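Local coordinates for protein chorismate mutase (Paraburkholderia phymatum, PDB 5TS9) that probably catalyses the rearrangement of chorismate to prephenate, as an all-helical chorismate mutase of the type II family, at residues A14-R25 with L117-V128. Residues are numbered along the deposited sequence; the frame is centred on the assembly and turned at random.
Sequences AFVPLVRSMADR and LQASIMQNLQSV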
loop_
_atom_site.group_PDB
_atom_site.type_symbol
_atom_site.label_atom_id
_atom_site.label_comp_id
_atom_site.label_asym_id
_atom_site.label_seq_id
_atom_site.Cartn_x
_atom_site.Cartn_y
_atom_site.Cartn_z
ATOM N N ALA A 14 9.260 16.261 16.724
ATOM C CA ALA A 14 9.378 17.215 15.622
ATOM C C ALA A 14 8.604 16.775 14.383
ATOM O O ALA A 14 8.133 17.619 13.607
ATOM C CB ALA A 14 10.849 17.419 15.277
ATOM N N PHE A 15 8.462 15.474 14.172
ATOM C CA PHE A 15 7.737 14.984 13.008
ATOM C C PHE A 15 6.241 14.848 13.261
ATOM O O PHE A 15 5.498 14.475 12.336
ATOM C CB PHE A 15 8.325 13.638 12.555
ATOM C CG PHE A 15 9.684 13.760 11.913
ATOM C CD1 PHE A 15 9.808 14.188 10.604
ATOM C CD2 PHE A 15 10.838 13.471 12.627
ATOM C CE1 PHE A 15 11.060 14.320 10.007
ATOM C CE2 PHE A 15 12.091 13.602 12.042
ATOM C CZ PHE A 15 12.206 14.020 10.735
ATOM N N VAL A 16 5.773 15.146 14.471
ATOM C CA VAL A 16 4.377 14.844 14.799
ATOM C C VAL A 16 3.398 15.689 13.986
ATOM O O VAL A 16 2.413 15.132 13.485
ATOM C CB VAL A 16 4.106 14.991 16.301
ATOM C CG1 VAL A 16 2.613 15.085 16.548
ATOM C CG2 VAL A 16 4.686 13.803 17.039
ATOM N N PRO A 17 3.581 17.014 13.847
ATOM C CA PRO A 17 2.645 17.770 12.993
ATOM C C PRO A 17 2.622 17.300 11.540
ATOM O O PRO A 17 1.548 17.258 10.922
ATOM C CB PRO A 17 3.143 19.222 13.128
ATOM C CG PRO A 17 3.846 19.259 14.444
ATOM C CD PRO A 17 4.519 17.915 14.546
ATOM N N LEU A 18 3.770 16.928 10.974
ATOM C CA LEU A 18 3.775 16.373 9.623
ATOM C C LEU A 18 2.997 15.060 9.563
ATOM O O LEU A 18 2.138 14.871 8.690
ATOM C CB LEU A 18 5.220 16.172 9.151
ATOM C CG LEU A 18 5.445 15.436 7.818
ATOM C CD1 LEU A 18 4.663 16.098 6.718
ATOM C CD2 LEU A 18 6.935 15.433 7.488
ATOM N N VAL A 19 3.275 14.142 10.498
ATOM C CA VAL A 19 2.614 12.833 10.503
ATOM C C VAL A 19 1.128 12.997 10.773
ATOM O O VAL A 19 0.298 12.263 10.233
ATOM C CB VAL A 19 3.297 11.906 11.535
ATOM C CG1 VAL A 19 2.516 10.597 11.741
ATOM C CG2 VAL A 19 4.713 11.592 11.086
ATOM N N ARG A 20 0.768 13.979 11.599
ATOM C CA ARG A 20 -0.640 14.268 11.841
ATOM C C ARG A 20 -1.345 14.692 10.551
ATOM O O ARG A 20 -2.452 14.233 10.267
ATOM C CB ARG A 20 -0.738 15.352 12.917
ATOM C CG ARG A 20 -2.084 15.495 13.570
ATOM C CD ARG A 20 -1.970 16.534 14.687
ATOM N NE ARG A 20 -1.350 16.015 15.911
ATOM C CZ ARG A 20 -0.537 16.722 16.694
ATOM N NH1 ARG A 20 -0.211 17.967 16.371
ATOM N NH2 ARG A 20 -0.041 16.184 17.800
ATOM N N SER A 21 -0.711 15.550 9.744
ATOM C CA SER A 21 -1.351 15.992 8.510
ATOM C C SER A 21 -1.542 14.825 7.544
ATOM O O SER A 21 -2.598 14.701 6.909
ATOM C CB SER A 21 -0.536 17.118 7.868
ATOM O OG SER A 21 0.809 16.730 7.644
ATOM N N MET A 22 -0.543 13.944 7.433
ATOM C CA MET A 22 -0.705 12.752 6.600
ATOM C C MET A 22 -1.800 11.851 7.150
ATOM O O MET A 22 -2.571 11.266 6.376
ATOM C CB MET A 22 0.615 11.984 6.509
ATOM C CG MET A 22 1.714 12.731 5.764
ATOM S SD MET A 22 3.233 11.717 5.645
ATOM C CE MET A 22 4.263 12.799 4.625
ATOM N N ALA A 23 -1.899 11.740 8.489
ATOM C CA ALA A 23 -2.983 10.955 9.075
ATOM C C ALA A 23 -4.352 11.552 8.752
ATOM O O ALA A 23 -5.298 10.808 8.471
ATOM C CB ALA A 23 -2.794 10.811 10.584
ATOM N N ASP A 24 -4.485 12.889 8.798
ATOM C CA ASP A 24 -5.748 13.517 8.405
ATOM C C ASP A 24 -6.065 13.233 6.937
ATOM O O ASP A 24 -7.225 12.987 6.575
ATOM C CB ASP A 24 -5.692 15.027 8.651
ATOM C CG ASP A 24 -5.541 15.381 10.122
ATOM O OD1 ASP A 24 -5.946 14.582 10.996
ATOM O OD2 ASP A 24 -5.022 16.475 10.399
ATOM N N ARG A 25 -5.043 13.245 6.076
ATOM C CA ARG A 25 -5.277 12.940 4.669
ATOM C C ARG A 25 -5.686 11.488 4.500
ATOM O O ARG A 25 -6.614 11.175 3.745
ATOM C CB ARG A 25 -4.022 13.235 3.842
ATOM C CG ARG A 25 -4.305 13.324 2.330
ATOM C CD ARG A 25 -3.056 13.325 1.488
ATOM N NE ARG A 25 -3.395 13.679 0.111
ATOM C CZ ARG A 25 -3.942 12.839 -0.766
ATOM N NH1 ARG A 25 -4.171 11.581 -0.428
ATOM N NH2 ARG A 25 -4.248 13.265 -1.989
ATOM N N LEU A 117 -4.878 20.070 2.844
ATOM C CA LEU A 117 -3.854 19.178 3.379
ATOM C C LEU A 117 -2.646 19.053 2.461
ATOM O O LEU A 117 -1.561 18.682 2.926
ATOM C CB LEU A 117 -4.440 17.799 3.629
ATOM C CG LEU A 117 -5.358 17.797 4.842
ATOM C CD1 LEU A 117 -6.014 16.444 4.960
ATOM C CD2 LEU A 117 -4.552 18.149 6.079
ATOM N N GLN A 118 -2.808 19.294 1.160
ATOM C CA GLN A 118 -1.630 19.349 0.306
ATOM C C GLN A 118 -0.715 20.463 0.778
ATOM O O GLN A 118 0.491 20.270 0.974
ATOM C CB GLN A 118 -2.033 19.560 -1.151
ATOM C CG GLN A 118 -0.852 19.877 -2.055
ATOM C CD GLN A 118 -1.262 20.118 -3.495
ATOM O OE1 GLN A 118 -1.411 19.185 -4.280
ATOM N NE2 GLN A 118 -1.450 21.380 -3.847
ATOM N N ALA A 119 -1.297 21.629 1.033
ATOM C CA ALA A 119 -0.519 22.744 1.536
ATOM C C ALA A 119 0.026 22.470 2.939
ATOM O O ALA A 119 1.193 22.770 3.225
ATOM C CB ALA A 119 -1.385 23.996 1.527
ATOM N N SER A 120 -0.797 21.920 3.841
ATOM C CA SER A 120 -0.313 21.730 5.204
ATOM C C SER A 120 0.771 20.662 5.263
ATOM O O SER A 120 1.710 20.785 6.056
ATOM C CB SER A 120 -1.464 21.371 6.135
ATOM O OG SER A 120 -1.814 20.011 5.992
ATOM N N ILE A 121 0.675 19.623 4.434
ATOM C CA ILE A 121 1.727 18.614 4.386
ATOM C C ILE A 121 3.022 19.232 3.873
ATOM O O ILE A 121 4.101 19.016 4.435
ATOM C CB ILE A 121 1.293 17.431 3.504
ATOM C CG1 ILE A 121 0.270 16.558 4.239
ATOM C CG2 ILE A 121 2.523 16.654 3.076
ATOM C CD1 ILE A 121 -0.445 15.550 3.340
ATOM N N MET A 122 2.932 20.006 2.792
ATOM C CA MET A 122 4.123 20.674 2.275
ATOM C C MET A 122 4.665 21.695 3.266
ATOM O O MET A 122 5.885 21.814 3.427
ATOM C CB MET A 122 3.822 21.319 0.924
ATOM C CG MET A 122 3.645 20.267 -0.195
ATOM S SD MET A 122 3.496 21.036 -1.805
ATOM C CE MET A 122 3.199 19.621 -2.841
ATOM N N GLN A 123 3.789 22.433 3.950
ATOM C CA GLN A 123 4.292 23.390 4.933
ATOM C C GLN A 123 5.020 22.673 6.061
ATOM O O GLN A 123 6.073 23.128 6.525
ATOM C CB GLN A 123 3.147 24.241 5.487
ATOM C CG GLN A 123 3.592 25.225 6.577
ATOM C CD GLN A 123 4.660 26.204 6.089
ATOM O OE1 GLN A 123 5.813 26.157 6.536
ATOM N NE2 GLN A 123 4.283 27.091 5.168
ATOM N N ASN A 124 4.476 21.535 6.501
ATOM C CA ASN A 124 5.108 20.740 7.550
ATOM C C ASN A 124 6.409 20.098 7.071
ATOM O O ASN A 124 7.374 20.006 7.837
ATOM C CB ASN A 124 4.127 19.670 8.029
ATOM C CG ASN A 124 2.980 20.262 8.831
ATOM O OD1 ASN A 124 3.118 21.337 9.409
ATOM N ND2 ASN A 124 1.851 19.571 8.870
ATOM N N LEU A 125 6.443 19.610 5.826
ATOM C CA LEU A 125 7.690 19.070 5.278
ATOM C C LEU A 125 8.797 20.106 5.314
ATOM O O LEU A 125 9.936 19.822 5.719
ATOM C CB LEU A 125 7.469 18.619 3.842
ATOM C CG LEU A 125 7.010 17.200 3.613
ATOM C CD1 LEU A 125 6.402 17.114 2.224
ATOM C CD2 LEU A 125 8.186 16.268 3.767
ATOM N N GLN A 126 8.486 21.311 4.842
ATOM C CA GLN A 126 9.436 22.411 4.896
ATOM C C GLN A 126 9.884 22.682 6.329
ATOM O O GLN A 126 11.080 22.827 6.600
ATOM C CB GLN A 126 8.805 23.655 4.275
ATOM C CG GLN A 126 9.691 24.876 4.332
ATOM C CD GLN A 126 9.036 26.074 3.688
ATOM O OE1 GLN A 126 7.823 26.260 3.787
ATOM N NE2 GLN A 126 9.831 26.883 3.003
ATOM N N SER A 127 8.937 22.736 7.266
ATOM C CA SER A 127 9.287 23.020 8.654
ATOM C C SER A 127 10.250 21.990 9.233
ATOM O O SER A 127 11.083 22.334 10.071
ATOM C CB SER A 127 8.030 23.087 9.518
ATOM O OG SER A 127 7.212 24.169 9.133
ATOM N N VAL A 128 10.164 20.727 8.807
ATOM C CA VAL A 128 10.987 19.684 9.414
ATOM C C VAL A 128 12.179 19.310 8.532
ATOM O O VAL A 128 12.924 18.377 8.859
ATOM C CB VAL A 128 10.139 18.453 9.774
ATOM C CG1 VAL A 128 9.917 17.544 8.562
ATOM C CG2 VAL A 128 10.760 17.705 10.920
#
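With CG of Leu18 turned anti to its own backbone N (chi1 173°), the two methyls of this leucine fit into the surface of helix 117-128, where they lodge knob-into-hole among Ile121, Asn124, Leu125 and Val128. CD2 lies 3.8 Å from Val128 CG1, while CD1 comes close to Ile121 O. Ile121 returns the gesture: its CG1, anti to the carbonyl carbon (chi1 -75°), sends the side chain between Leu18, Ser21, Met22 and Arg25, and its CD1 meets Arg25 CD at 3.9 Å. Such reciprocal knobs illustrate how two nearly antiparallel helices mesh; here the axes of 16-25 and 117-128 approach to 8.8 Å, their N-to-C directions 160° apart. Beside the closest backbone pair, Leu18 and Asn124, a small polar group forms: Asn124 ND2 gives a weak bond to OG of the buried Ser21 (3.3 Å). In this conformer the hydroxyl also lies doubtfully close to Leu18 O, which accepts the helical N-H of Met22. At one end Val128 CG2 sits over a face of the Phe15 ring, a CH-pi contact 3.8 Å from the centroid; at the other, Leu117 CD1 packs against Arg25 N (3.5 Å). Behind this interface, helix 137-151 backs Phe15 and Val19, helix 67-95 receives Met22 and Met122, and helix 46-59 meets Arg25 through Val52 and Met122 through Ala56, completing an all-helical bundle.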